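Local coordinates for acyl-CoA synthetase (AMP-forming)/AMP-acid ligase II-like protein (Dyadobacter fermentans, PDB 4GS5) that probably activates carboxylic acids, perhaps medium-chain fatty acids, with ATP and joins them to coenzyme A, at residues Y176-M181 / V185-L190; L218-A223 / Q228-N233; D266-A271 / R317-T322; A271-L276 / N280-W285. All coordinates share one frame; numbering follows the deposited sequence.

Interactions 1 and 2 are beta hairpins, one on strands 175-180 and 187-192, the other on strands 217-221 and 230-238. Both are held mainly by backbone hydrogen bonds. They touch: Tyr-179 reaches Leu-218 and Thr-232. Interaction 1 lies about 8 Å from the centre of the chain and is partly buried. Interaction 2, also partly buried, has more exposed residues, such as Thr-229 and Gln-231. Interactions 3 and 4 sit about 30 Å from the centre and share helix 262-276 and Ala-271. Neither has a hydrogen bond between its segments. Interaction 3 is a surface contact made by one arginine, whereas interaction 4 stacks two phenylalanine rings between helix and sheet.

Interaction 1 (Y176-M181 / V185-L190); sequences YQSYGM and VSHVAL
A beta hairpin with a classic beta bulge joins strand 175-180 to strand 187-192. Its first arm runs into the Tyr-Gly-x-Thr-Glu signature of the ANL adenylating enzymes, which starts at Tyr-179. In relatives this segment lines the nucleotide pocket, and a similar role is likely here.

The bulge places Val-188 and Ala-189 together against Tyr-179. Val-188 N donates to Tyr-179 O at 2.8 Å, with an angle of 165° at the hydrogen. Ala-189 N adds a weak bond to Tyr-179 O at 3.3 Å. In return Tyr-179 N donates to Ala-189 O at 2.9 Å, nearly straight at 171°, though it comes from above the carbonyl plane. The register then slips by one, and Gly-180 faces His-187. The two chains are close here. A CB on Gly-180 would clash with Ser-186 O and His-187 CA.

The Tyr-179 and Val-188 side chains run alongside one another. Val-188 CG2 meets the ring edge in its plane, 3.7 Å from Tyr-179 CD2. With CG anti to the backbone N (chi1 172°), the ring runs past this methyl. Its hydroxyl bonds to Asp-234, and Phe-243 meets the ring edge-to-face.

The other face carries Ser-178 and Leu-190, and the ring of His-187 comes near Ser-178. Leu-190 CD2 packs against Ser-178 OG at 4.0 Å. His-187 has its stronger partner in Thr-69, which bonds to NE2. At the other nitrogen, Ser-178 OG lies near the imidazole plane and makes a weak hydrogen bond of 3.5 Å with His-187 ND1.

Interaction 2 (L218-A223 / Q228-N233); sequences LHISGA and QTVQTN
Leu-218 O is gripped twice by Thr-232. The backbone N of Thr-232 donates to Leu-218 O at 2.8 Å, nearly in line with the carbonyl. Thr-232 OG1 donates to Leu-218 O at 2.6 Å, on a lone pair in the carbonyl plane. The hydroxyl sits between the backbone N and the carbonyl carbon of its own residue (chi1 69°), which turns it to that oxygen. It also bonds to Asp-234 N. A valine in its place would probably leave Leu-218 O with the backbone donor alone and take this partner from Asp-234 N.

His-219 faces Gln-231 across a non-hydrogen-bonded pair. Gln-231 OE1 lies at the edge of the imidazole, 3.6 Å from His-219 CD2, and the two planes are almost perpendicular (87°). The bent Gln-231 chain carries NE2 to Cys-217 O and to Thr-232 O.

This is the antiparallel hairpin of strands 217-221 and 230-238. At its hydrogen-bonded pair, Ile-220 N donates to Val-230 O at 2.9 Å, and Val-230 N returns a straight bond to Ile-220 O at 2.7 Å. Ile-220 CD1 touches Val-230 CB and, at 4.1 Å, Thr-232 CG2, whose side chain it crosses at about a right angle. Ser-221 CB then packs against Thr-229 CG2 at 3.7 Å.

Interaction 3 (D266-A271 / R317-T322); sequences DQRIAA and RSRVST
Arg-319 reaches across to Arg-268 and Ala-271 on helix 262-276. The contact joins two helical regions of the small C-terminal part, helix 262-276 and the region of helix 306-319.

The van der Waals part is a methyl laid on a guanidinium. Ala-271 CB sits over one face of the Arg-319 group, offset toward its rim, and is 3.7 Å from Arg-319 NH2. The arginine gets there because its CG is anti to the backbone N (chi1 -170°) and the chain stays extended out to NE. Arg-268 CB is 3.9 Å from Arg-319 NE.

The polar part is a near approach to a carbonyl. Arg-319 CD passes 3.4 Å from Arg-268 O. Arg-319 NE comes to 3.2 Å from Arg-268 O, obliquely to the guanidinium, and the angle is too poor for a hydrogen bond.

The charged part is a pair of like groups. Arg-268 NH1 and Arg-319 NH2 are 5.0 Å apart and do not touch.

With no hydrogen bond or salt bridge between the segments, the contact rests on van der Waals packing and perhaps a weak pull of the carbonyl on the positive guanidinium. The neighbouring charges probably oppose a closer approach of the two arginines at this surface.

Interaction 4 (A271-L276 / N280-W285); sequences AVFHHL and NAFFCW. With EDO (1,2-ethanediol), chain P.
The rings of Phe-273 and Phe-282 make a face-to-face stack. Their centroids are 4.3 Å apart and their planes are 22° from parallel. Phe-282 CD2 lies over the centre of the Phe-273 ring and is 3.8 Å from Phe-273 CE2. Seen from the other ring, Phe-273 CE1 sits over a face of Phe-282, offset toward the rim. The two side chains pass one another from opposing sides. Phe-282 CG stands between its backbone N and carbonyl carbon (chi1 74°), which turns the ring toward the helix. Phe-273 also touches Ile-278, while Ile-269 and Asp-266 of the same helix touch Phe-282. With an alanine at Phe-273, one face of the Phe-282 ring would probably lose its cover and a gap would open between helix and strand.

A carbonyl meets the same aromatic ring. Asn-280 O approaches Phe-273 CE2 obliquely at 3.7 Å. The side chain of Asn-280 is held elsewhere, with ND2 bonded to Glu-301 O.

Hydrogen bonds involve the backbone of the strand and a bound ethanediol, probably from the crystallisation liquor. Phe-282 N donates to ethanediol O1 at 3.2 Å, with an angle of 167° at the hydrogen. Ethanediol O1 donates to Phe-282 O, also at 3.2 Å. Ala-281 and Phe-283 instead pair with strand 295-301.

Helix 262-276 thus packs on outer strand 282-289 of a three-stranded sheet, the helix-on-sheet layering of the small C-terminal domain in ANL enzymes.

Interaction 1 (Y176-M181 / V185-L190)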
loop_
_atom_site.group_PDB
_atom_site.type_symbol
_atom_site.label_atom_id
_atom_site.label_comp_id
_atom_site.label_asym_id
_atom_site.label_seq_id
_atom_site.Cartn_x
_atom_site.Cartn_y
_atom_site.Cartn_z
ATOM N N TYR A 176 -0.413 13.412 -1.578
ATOM C CA TYR A 176 -0.444 12.221 -2.414
ATOM C C TYR A 176 -0.088 11.036 -1.556
ATOM O O TYR A 176 0.491 11.215 -0.485
ATOM C CB TYR A 176 0.587 12.326 -3.542
ATOM C CG TYR A 176 0.369 13.504 -4.441
ATOM C CD1 TYR A 176 -0.447 13.407 -5.567
ATOM C CD2 TYR A 176 0.979 14.722 -4.170
ATOM C CE1 TYR A 176 -0.647 14.498 -6.397
ATOM C CE2 TYR A 176 0.786 15.807 -4.986
ATOM C CZ TYR A 176 -0.019 15.695 -6.098
ATOM O OH TYR A 176 -0.201 16.793 -6.901
ATOM N N GLN A 177 -0.440 9.836 -2.013
ATOM C CA GLN A 177 0.000 8.614 -1.350
ATOM C C GLN A 177 0.626 7.672 -2.374
ATOM O O GLN A 177 0.109 7.526 -3.479
ATOM C CB GLN A 177 -1.142 7.915 -0.581
ATOM C CG GLN A 177 -0.633 6.715 0.256
ATOM C CD GLN A 177 -1.554 6.339 1.405
ATOM O OE1 GLN A 177 -2.761 6.524 1.329
ATOM N NE2 GLN A 177 -0.973 5.830 2.491
ATOM N N SER A 178 1.748 7.059 -2.005
ATOM C CA SER A 178 2.497 6.165 -2.893
ATOM C C SER A 178 1.903 4.765 -2.950
ATOM O O SER A 178 1.335 4.274 -1.966
ATOM C CB SER A 178 3.931 5.999 -2.374
ATOM O OG SER A 178 4.613 7.236 -2.383
ATOM N N TYR A 179 2.052 4.120 -4.097
ATOM C CA TYR A 179 1.937 2.667 -4.174
ATOM C C TYR A 179 3.296 2.158 -4.636
ATOM O O TYR A 179 3.821 2.632 -5.638
ATOM C CB TYR A 179 0.861 2.249 -5.179
ATOM C CG TYR A 179 0.820 0.750 -5.452
ATOM C CD1 TYR A 179 0.040 -0.095 -4.677
ATOM C CD2 TYR A 179 1.541 0.193 -6.512
ATOM C CE1 TYR A 179 -0.015 -1.472 -4.939
ATOM C CE2 TYR A 179 1.494 -1.168 -6.780
ATOM C CZ TYR A 179 0.713 -1.995 -5.996
ATOM O OH TYR A 179 0.664 -3.346 -6.268
ATOM N N GLY A 180 3.879 1.223 -3.896
ATOM C CA GLY A 180 5.180 0.693 -4.255
ATOM C C GLY A 180 5.547 -0.482 -3.376
ATOM O O GLY A 180 4.729 -0.962 -2.584
HETATM N N MSE A 181 6.773 -0.969 -3.541
HETATM C CA MSE A 181 7.277 -2.069 -2.742
HETATM C C MSE A 181 8.811 -2.021 -2.814
HETATM O O MSE A 181 9.370 -1.324 -3.662
HETATM C CB MSE A 181 6.760 -3.376 -3.319
HETATM C CG MSE A 181 7.253 -3.629 -4.741
HETATM SE SE MSE A 181 5.879 -4.328 -5.958
HETATM C CE MSE A 181 4.570 -2.891 -5.838
ATOM N N VAL A 185 12.084 -0.525 -5.551
ATOM C CA VAL A 185 12.840 0.466 -4.786
ATOM C C VAL A 185 11.915 1.335 -3.944
ATOM O O VAL A 185 11.938 1.271 -2.708
ATOM C CB VAL A 185 13.726 1.356 -5.679
ATOM C CG1 VAL A 185 14.644 2.212 -4.813
ATOM C CG2 VAL A 185 14.536 0.503 -6.626
ATOM N N SER A 186 11.102 2.133 -4.629
ATOM C CA SER A 186 10.132 3.016 -3.998
ATOM C C SER A 186 8.804 2.939 -4.771
ATOM O O SER A 186 8.374 1.868 -5.211
ATOM C CB SER A 186 10.666 4.455 -4.003
ATOM O OG SER A 186 10.073 5.246 -2.989
ATOM N N HIS A 187 8.165 4.081 -4.971
ATOM C CA HIS A 187 6.841 4.090 -5.578
ATOM C C HIS A 187 6.862 3.818 -7.099
ATOM O O HIS A 187 7.858 4.104 -7.780
ATOM C CB HIS A 187 6.116 5.407 -5.230
ATOM C CG HIS A 187 6.863 6.650 -5.628
ATOM N ND1 HIS A 187 6.487 7.909 -5.217
ATOM C CD2 HIS A 187 7.953 6.823 -6.416
ATOM C CE1 HIS A 187 7.304 8.808 -5.741
ATOM N NE2 HIS A 187 8.206 8.173 -6.463
ATOM N N VAL A 188 5.777 3.238 -7.620
ATOM C CA VAL A 188 5.576 3.106 -9.065
ATOM C C VAL A 188 4.285 3.803 -9.490
ATOM O O VAL A 188 3.981 3.898 -10.690
ATOM C CB VAL A 188 5.521 1.634 -9.518
ATOM C CG1 VAL A 188 6.813 0.927 -9.154
ATOM C CG2 VAL A 188 4.299 0.912 -8.910
ATOM N N ALA A 189 3.531 4.293 -8.506
ATOM C CA ALA A 189 2.269 4.985 -8.789
ATOM C C ALA A 189 1.868 5.901 -7.637
ATOM O O ALA A 189 2.330 5.713 -6.521
ATOM C CB ALA A 189 1.148 3.980 -9.095
ATOM N N LEU A 190 1.012 6.890 -7.919
ATOM C CA LEU A 190 0.612 7.877 -6.915
ATOM C C LEU A 190 -0.897 8.136 -6.914
ATOM O O LEU A 190 -1.499 8.320 -7.973
ATOM C CB LEU A 190 1.322 9.218 -7.147
ATOM C CG LEU A 190 2.833 9.322 -7.074
ATOM C CD1 LEU A 190 3.281 10.712 -7.551
ATOM C CD2 LEU A 190 3.310 9.062 -5.644
#

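Interaction 2 (L218-A223 / Q228-N233)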
loop_
_atom_site.group_PDB
_atom_site.type_symbol
_atom_site.label_atom_id
_atom_site.label_comp_id
_atom_site.label_asym_id
_atom_site.label_seq_id
_atom_site.Cartn_x
_atom_site.Cartn_y
_atom_site.Cartn_z
ATOM N N LEU A 218 -1.793 -7.163 -10.766
ATOM C CA LEU A 218 -0.867 -6.191 -11.337
ATOM C C LEU A 218 0.557 -6.719 -11.429
ATOM O O LEU A 218 1.102 -7.289 -10.465
ATOM C CB LEU A 218 -0.868 -4.922 -10.489
ATOM C CG LEU A 218 0.006 -3.743 -10.942
ATOM C CD1 LEU A 218 -0.449 -3.220 -12.307
ATOM C CD2 LEU A 218 -0.056 -2.624 -9.901
ATOM N N HIS A 219 1.166 -6.539 -12.590
ATOM C CA HIS A 219 2.623 -6.643 -12.660
ATOM C C HIS A 219 3.234 -5.350 -13.207
ATOM O O HIS A 219 2.616 -4.644 -14.009
ATOM C CB HIS A 219 3.067 -7.853 -13.474
ATOM C CG HIS A 219 2.610 -7.821 -14.894
ATOM N ND1 HIS A 219 3.123 -6.939 -15.821
ATOM C CD2 HIS A 219 1.676 -8.556 -15.548
ATOM C CE1 HIS A 219 2.530 -7.136 -16.985
ATOM N NE2 HIS A 219 1.653 -8.117 -16.848
ATOM N N ILE A 220 4.442 -5.032 -12.756
ATOM C CA ILE A 220 5.111 -3.826 -13.213
ATOM C C ILE A 220 6.576 -4.094 -13.534
ATOM O O ILE A 220 7.178 -5.054 -13.027
ATOM C CB ILE A 220 4.994 -2.643 -12.193
ATOM C CG1 ILE A 220 5.656 -2.989 -10.865
ATOM C CG2 ILE A 220 3.512 -2.226 -11.976
ATOM C CD1 ILE A 220 4.801 -3.860 -9.946
ATOM N N SER A 221 7.139 -3.246 -14.390
ATOM C CA SER A 221 8.544 -3.329 -14.745
ATOM C C SER A 221 9.018 -1.954 -15.205
ATOM O O SER A 221 8.213 -1.130 -15.637
ATOM C CB SER A 221 8.788 -4.385 -15.834
ATOM O OG SER A 221 8.291 -3.955 -17.091
ATOM N N GLY A 222 10.326 -1.719 -15.101
ATOM C CA GLY A 222 10.935 -0.449 -15.470
ATOM C C GLY A 222 12.416 -0.428 -15.110
ATOM O O GLY A 222 12.944 -1.416 -14.601
ATOM N N ALA A 223 13.090 0.688 -15.373
ATOM C CA ALA A 223 14.454 0.846 -14.903
ATOM C C ALA A 223 14.512 0.612 -13.391
ATOM O O ALA A 223 15.493 0.059 -12.897
ATOM C CB ALA A 223 15.014 2.210 -15.269
ATOM N N GLN A 228 13.227 -6.124 -15.077
ATOM C CA GLN A 228 12.569 -7.388 -14.781
ATOM C C GLN A 228 11.152 -7.116 -14.295
ATOM O O GLN A 228 10.920 -6.191 -13.513
ATOM C CB GLN A 228 13.346 -8.173 -13.729
ATOM C CG GLN A 228 14.538 -8.939 -14.271
ATOM C CD GLN A 228 14.887 -10.115 -13.386
ATOM O OE1 GLN A 228 14.439 -10.194 -12.240
ATOM N NE2 GLN A 228 15.681 -11.042 -13.912
ATOM N N THR A 229 10.194 -7.905 -14.759
ATOM C CA THR A 229 8.819 -7.639 -14.363
ATOM C C THR A 229 8.550 -8.239 -12.986
ATOM O O THR A 229 8.985 -9.349 -12.678
ATOM C CB THR A 229 7.788 -8.127 -15.402
ATOM O OG1 THR A 229 7.492 -9.505 -15.172
ATOM C CG2 THR A 229 8.326 -7.949 -16.816
ATOM N N VAL A 230 7.859 -7.468 -12.157
ATOM C CA VAL A 230 7.513 -7.878 -10.812
ATOM C C VAL A 230 6.022 -8.176 -10.793
ATOM O O VAL A 230 5.211 -7.327 -11.163
ATOM C CB VAL A 230 7.836 -6.756 -9.804
ATOM C CG1 VAL A 230 7.276 -7.088 -8.426
ATOM C CG2 VAL A 230 9.335 -6.524 -9.739
ATOM N N GLN A 231 5.667 -9.387 -10.379
ATOM C CA GLN A 231 4.271 -9.812 -10.344
ATOM C C GLN A 231 3.734 -9.656 -8.929
ATOM O O GLN A 231 4.248 -10.292 -8.009
ATOM C CB GLN A 231 4.161 -11.279 -10.779
ATOM C CG GLN A 231 2.720 -11.795 -10.801
ATOM C CD GLN A 231 1.848 -11.023 -11.776
ATOM O OE1 GLN A 231 2.026 -11.123 -12.987
ATOM N NE2 GLN A 231 0.915 -10.235 -11.251
ATOM N N THR A 232 2.725 -8.803 -8.740
ATOM C CA THR A 232 2.120 -8.650 -7.415
ATOM C C THR A 232 1.025 -9.686 -7.250
ATOM O O THR A 232 0.717 -10.425 -8.188
ATOM C CB THR A 232 1.489 -7.267 -7.205
ATOM O OG1 THR A 232 0.315 -7.134 -8.031
ATOM C CG2 THR A 232 2.484 -6.165 -7.541
ATOM N N ASN A 233 0.443 -9.749 -6.056
ATOM C CA ASN A 233 -0.772 -10.532 -5.863
ATOM C C ASN A 233 -1.938 -9.571 -5.606
ATOM O O ASN A 233 -2.940 -9.946 -4.991
ATOM C CB ASN A 233 -0.615 -11.542 -4.716
ATOM C CG ASN A 233 0.456 -12.597 -4.995
ATOM O OD1 ASN A 233 0.475 -13.209 -6.062
ATOM N ND2 ASN A 233 1.348 -12.820 -4.021
#

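Interaction 3 (D266-A271 / R317-T322)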
loop_
_atom_site.group_PDB
_atom_site.type_symbol
_atom_site.label_atom_id
_atom_site.label_comp_id
_atom_site.label_asym_id
_atom_site.label_seq_id
_atom_site.Cartn_x
_atom_site.Cartn_y
_atom_site.Cartn_z
ATOM N N ASP A 266 -19.243 -13.866 3.636
ATOM C CA ASP A 266 -19.178 -14.797 4.764
ATOM C C ASP A 266 -19.614 -14.113 6.063
ATOM O O ASP A 266 -20.365 -14.695 6.850
ATOM C CB ASP A 266 -17.767 -15.363 4.933
ATOM C CG ASP A 266 -17.551 -16.649 4.159
ATOM O OD1 ASP A 266 -18.530 -17.182 3.594
ATOM O OD2 ASP A 266 -16.401 -17.145 4.129
ATOM N N GLN A 267 -19.146 -12.881 6.284
ATOM C CA GLN A 267 -19.486 -12.145 7.507
ATOM C C GLN A 267 -20.984 -11.889 7.572
ATOM O O GLN A 267 -21.590 -11.987 8.632
ATOM C CB GLN A 267 -18.731 -10.805 7.611
ATOM C CG GLN A 267 -17.203 -10.921 7.607
ATOM C CD GLN A 267 -16.500 -9.565 7.717
ATOM O OE1 GLN A 267 -17.146 -8.513 7.718
ATOM N NE2 GLN A 267 -15.170 -9.591 7.813
ATOM N N ARG A 268 -21.575 -11.555 6.432
ATOM C CA ARG A 268 -23.023 -11.352 6.340
ATOM C C ARG A 268 -23.839 -12.614 6.629
ATOM O O ARG A 268 -24.859 -12.563 7.317
ATOM C CB ARG A 268 -23.398 -10.773 4.972
ATOM C CG ARG A 268 -23.074 -9.301 4.868
ATOM C CD ARG A 268 -23.191 -8.755 3.454
ATOM N NE ARG A 268 -22.588 -7.426 3.365
ATOM C CZ ARG A 268 -23.186 -6.309 3.762
ATOM N NH1 ARG A 268 -24.412 -6.356 4.270
ATOM N NH2 ARG A 268 -22.558 -5.142 3.654
ATOM N N ILE A 269 -23.391 -13.747 6.100
ATOM C CA ILE A 269 -24.034 -15.017 6.406
ATOM C C ILE A 269 -23.808 -15.450 7.864
ATOM O O ILE A 269 -24.683 -16.057 8.482
ATOM C CB ILE A 269 -23.548 -16.107 5.451
ATOM C CG1 ILE A 269 -24.204 -15.893 4.087
ATOM C CG2 ILE A 269 -23.873 -17.484 5.998
ATOM C CD1 ILE A 269 -23.527 -16.619 2.968
ATOM N N ALA A 270 -22.638 -15.125 8.408
ATOM C CA ALA A 270 -22.336 -15.454 9.798
ATOM C C ALA A 270 -23.362 -14.850 10.750
ATOM O O ALA A 270 -23.795 -15.507 11.695
ATOM C CB ALA A 270 -20.930 -14.994 10.170
ATOM N N ALA A 271 -23.744 -13.597 10.514
ATOM C CA ALA A 271 -24.761 -12.952 11.348
ATOM C C ALA A 271 -26.084 -13.724 11.286
ATOM O O ALA A 271 -26.828 -13.773 12.264
ATOM C CB ALA A 271 -24.964 -11.495 10.943
ATOM N N ARG A 317 -31.694 -14.917 2.165
ATOM C CA ARG A 317 -32.283 -14.242 1.023
ATOM C C ARG A 317 -32.895 -12.880 1.388
ATOM O O ARG A 317 -33.042 -12.013 0.528
ATOM C CB ARG A 317 -33.321 -15.157 0.366
ATOM C CG ARG A 317 -33.883 -14.645 -0.950
ATOM C CD ARG A 317 -34.528 -15.785 -1.728
ATOM N NE ARG A 317 -35.461 -15.301 -2.741
ATOM C CZ ARG A 317 -36.147 -16.092 -3.561
ATOM N NH1 ARG A 317 -35.998 -17.410 -3.490
ATOM N NH2 ARG A 317 -36.984 -15.566 -4.451
ATOM N N SER A 318 -33.240 -12.695 2.662
ATOM C CA SER A 318 -33.840 -11.443 3.124
ATOM C C SER A 318 -32.800 -10.392 3.500
ATOM O O SER A 318 -33.128 -9.215 3.693
ATOM C CB SER A 318 -34.747 -11.699 4.331
ATOM O OG SER A 318 -35.889 -12.453 3.962
ATOM N N ARG A 319 -31.550 -10.829 3.621
ATOM C CA ARG A 319 -30.468 -9.970 4.092
ATOM C C ARG A 319 -29.552 -9.477 2.964
ATOM O O ARG A 319 -28.777 -8.530 3.151
ATOM C CB ARG A 319 -29.645 -10.716 5.147
ATOM C CG ARG A 319 -28.646 -9.842 5.888
ATOM C CD ARG A 319 -27.682 -10.671 6.731
ATOM N NE ARG A 319 -26.537 -9.883 7.180
ATOM C CZ ARG A 319 -26.478 -9.250 8.348
ATOM N NH1 ARG A 319 -27.503 -9.318 9.196
ATOM N NH2 ARG A 319 -25.391 -8.555 8.670
ATOM N N VAL A 320 -29.627 -10.126 1.800
ATOM C CA VAL A 320 -28.748 -9.781 0.680
ATOM C C VAL A 320 -29.529 -9.774 -0.628
ATOM O O VAL A 320 -30.571 -10.402 -0.736
ATOM C CB VAL A 320 -27.564 -10.769 0.537
ATOM C CG1 VAL A 320 -26.835 -10.965 1.874
ATOM C CG2 VAL A 320 -28.044 -12.099 -0.026
ATOM N N SER A 321 -29.019 -9.043 -1.612
ATOM C CA SER A 321 -29.577 -9.069 -2.952
ATOM C C SER A 321 -29.545 -10.478 -3.545
ATOM O O SER A 321 -28.652 -11.281 -3.252
ATOM C CB SER A 321 -28.797 -8.115 -3.867
ATOM O OG SER A 321 -29.146 -8.363 -5.218
ATOM N N THR A 322 -30.513 -10.774 -4.400
ATOM C CA THR A 322 -30.495 -12.039 -5.120
ATOM C C THR A 322 -29.157 -12.226 -5.842
ATOM O O THR A 322 -28.680 -13.351 -5.990
ATOM C CB THR A 322 -31.694 -12.157 -6.110
ATOM O OG1 THR A 322 -31.638 -13.415 -6.785
ATOM C CG2 THR A 322 -31.668 -11.028 -7.145
#

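Interaction 4 (A271-L276 / N280-W285)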
loop_
_atom_site.group_PDB
_atom_site.type_symbol
_atom_site.label_atom_id
_atom_site.label_comp_id
_atom_site.label_asym_id
_atom_site.label_seq_id
_atom_site.Cartn_x
_atom_site.Cartn_y
_atom_site.Cartn_z
ATOM N N ALA A 271 -23.744 -13.597 10.514
ATOM C CA ALA A 271 -24.761 -12.952 11.348
ATOM C C ALA A 271 -26.084 -13.724 11.286
ATOM O O ALA A 271 -26.828 -13.773 12.264
ATOM C CB ALA A 271 -24.964 -11.495 10.943
ATOM N N VAL A 272 -26.367 -14.332 10.136
ATOM C CA VAL A 272 -27.562 -15.152 9.998
ATOM C C VAL A 272 -27.444 -16.437 10.820
ATOM O O VAL A 272 -28.350 -16.772 11.576
ATOM C CB VAL A 272 -27.852 -15.498 8.532
ATOM C CG1 VAL A 272 -28.915 -16.594 8.439
ATOM C CG2 VAL A 272 -28.275 -14.247 7.773
ATOM N N PHE A 273 -26.331 -17.154 10.673
ATOM C CA PHE A 273 -26.087 -18.351 11.484
ATOM C C PHE A 273 -26.213 -18.060 12.979
ATOM O O PHE A 273 -26.935 -18.752 13.695
ATOM C CB PHE A 273 -24.699 -18.927 11.201
ATOM C CG PHE A 273 -24.653 -19.853 10.021
ATOM C CD1 PHE A 273 -24.940 -19.394 8.749
ATOM C CD2 PHE A 273 -24.292 -21.178 10.185
ATOM C CE1 PHE A 273 -24.887 -20.251 7.665
ATOM C CE2 PHE A 273 -24.240 -22.038 9.110
ATOM C CZ PHE A 273 -24.535 -21.576 7.848
ATOM N N HIS A 274 -25.500 -17.039 13.448
ATOM C CA HIS A 274 -25.542 -16.672 14.866
ATOM C C HIS A 274 -26.982 -16.436 15.305
ATOM O O HIS A 274 -27.419 -16.934 16.347
ATOM C CB HIS A 274 -24.695 -15.420 15.130
ATOM C CG HIS A 274 -24.992 -14.749 16.437
ATOM N ND1 HIS A 274 -25.948 -13.763 16.569
ATOM C CD2 HIS A 274 -24.458 -14.922 17.669
ATOM C CE1 HIS A 274 -25.990 -13.358 17.826
ATOM N NE2 HIS A 274 -25.096 -14.044 18.515
ATOM N N HIS A 275 -27.715 -15.683 14.490
ATOM C CA HIS A 275 -29.102 -15.338 14.785
ATOM C C HIS A 275 -30.009 -16.565 14.869
ATOM O O HIS A 275 -31.013 -16.549 15.584
ATOM C CB HIS A 275 -29.645 -14.359 13.739
ATOM C CG HIS A 275 -31.081 -13.988 13.947
ATOM N ND1 HIS A 275 -32.094 -14.442 13.130
ATOM C CD2 HIS A 275 -31.673 -13.209 14.884
ATOM C CE1 HIS A 275 -33.247 -13.959 13.554
ATOM N NE2 HIS A 275 -33.020 -13.207 14.616
ATOM N N LEU A 276 -29.657 -17.617 14.133
ATOM C CA LEU A 276 -30.426 -18.861 14.151
ATOM C C LEU A 276 -29.790 -19.931 15.038
ATOM O O LEU A 276 -30.281 -21.060 15.107
ATOM C CB LEU A 276 -30.623 -19.406 12.731
ATOM C CG LEU A 276 -31.848 -18.917 11.954
ATOM C CD1 LEU A 276 -31.890 -17.397 11.889
ATOM C CD2 LEU A 276 -31.865 -19.515 10.554
ATOM N N ASN A 280 -22.904 -25.214 13.065
ATOM C CA ASN A 280 -22.189 -25.819 11.948
ATOM C C ASN A 280 -21.204 -24.843 11.331
ATOM O O ASN A 280 -21.524 -23.666 11.113
ATOM C CB ASN A 280 -23.164 -26.268 10.862
ATOM C CG ASN A 280 -24.280 -27.129 11.399
ATOM O OD1 ASN A 280 -25.098 -26.677 12.202
ATOM N ND2 ASN A 280 -24.335 -28.373 10.942
ATOM N N ALA A 281 -20.004 -25.320 11.035
ATOM C CA ALA A 281 -19.043 -24.473 10.343
ATOM C C ALA A 281 -19.538 -24.297 8.909
ATOM O O ALA A 281 -20.337 -25.100 8.423
ATOM C CB ALA A 281 -17.655 -25.098 10.373
ATOM N N PHE A 282 -19.079 -23.247 8.237
ATOM C CA PHE A 282 -19.481 -23.022 6.860
ATOM C C PHE A 282 -18.458 -22.118 6.187
ATOM O O PHE A 282 -17.665 -21.447 6.849
ATOM C CB PHE A 282 -20.846 -22.329 6.816
ATOM C CG PHE A 282 -20.778 -20.874 7.206
ATOM C CD1 PHE A 282 -20.635 -19.886 6.240
ATOM C CD2 PHE A 282 -20.798 -20.498 8.546
ATOM C CE1 PHE A 282 -20.541 -18.538 6.598
ATOM C CE2 PHE A 282 -20.698 -19.152 8.912
ATOM C CZ PHE A 282 -20.575 -18.174 7.930
ATOM N N PHE A 283 -18.486 -22.094 4.862
ATOM C CA PHE A 283 -17.755 -21.073 4.125
ATOM C C PHE A 283 -18.411 -20.868 2.773
ATOM O O PHE A 283 -18.901 -21.819 2.143
ATOM C CB PHE A 283 -16.253 -21.414 3.981
ATOM C CG PHE A 283 -15.979 -22.712 3.255
ATOM C CD1 PHE A 283 -15.803 -22.729 1.872
ATOM C CD2 PHE A 283 -15.899 -23.907 3.952
ATOM C CE1 PHE A 283 -15.549 -23.909 1.203
ATOM C CE2 PHE A 283 -15.653 -25.107 3.284
ATOM C CZ PHE A 283 -15.465 -25.108 1.909
ATOM N N CYS A 284 -18.458 -19.615 2.347
ATOM C CA CYS A 284 -18.872 -19.314 0.992
ATOM C C CYS A 284 -17.763 -19.713 0.040
ATOM O O CYS A 284 -16.581 -19.639 0.375
ATOM C CB CYS A 284 -19.193 -17.829 0.850
ATOM S SG CYS A 284 -20.781 -17.427 1.573
ATOM N N TRP A 285 -18.158 -20.143 -1.150
ATOM C CA TRP A 285 -17.201 -20.520 -2.170
ATOM C C TRP A 285 -17.840 -20.251 -3.527
ATOM O O TRP A 285 -18.808 -19.494 -3.622
ATOM C CB TRP A 285 -16.828 -21.995 -2.020
ATOM C CG TRP A 285 -15.514 -22.368 -2.637
ATOM C CD1 TRP A 285 -15.300 -23.298 -3.623
ATOM C CD2 TRP A 285 -14.227 -21.833 -2.305
ATOM N NE1 TRP A 285 -13.963 -23.366 -3.922
ATOM C CE2 TRP A 285 -13.281 -22.481 -3.126
ATOM C CE3 TRP A 285 -13.781 -20.887 -1.381
ATOM C CZ2 TRP A 285 -11.909 -22.204 -3.055
ATOM C CZ3 TRP A 285 -12.415 -20.607 -1.315
ATOM C CH2 TRP A 285 -11.498 -21.263 -2.148
HETATM C C1 EDO P . -15.997 -20.923 10.438
HETATM O O1 EDO P . -17.351 -21.231 10.061
HETATM C C2 EDO P . -15.276 -22.175 10.916
HETATM O O2 EDO P . -15.909 -22.587 12.123
#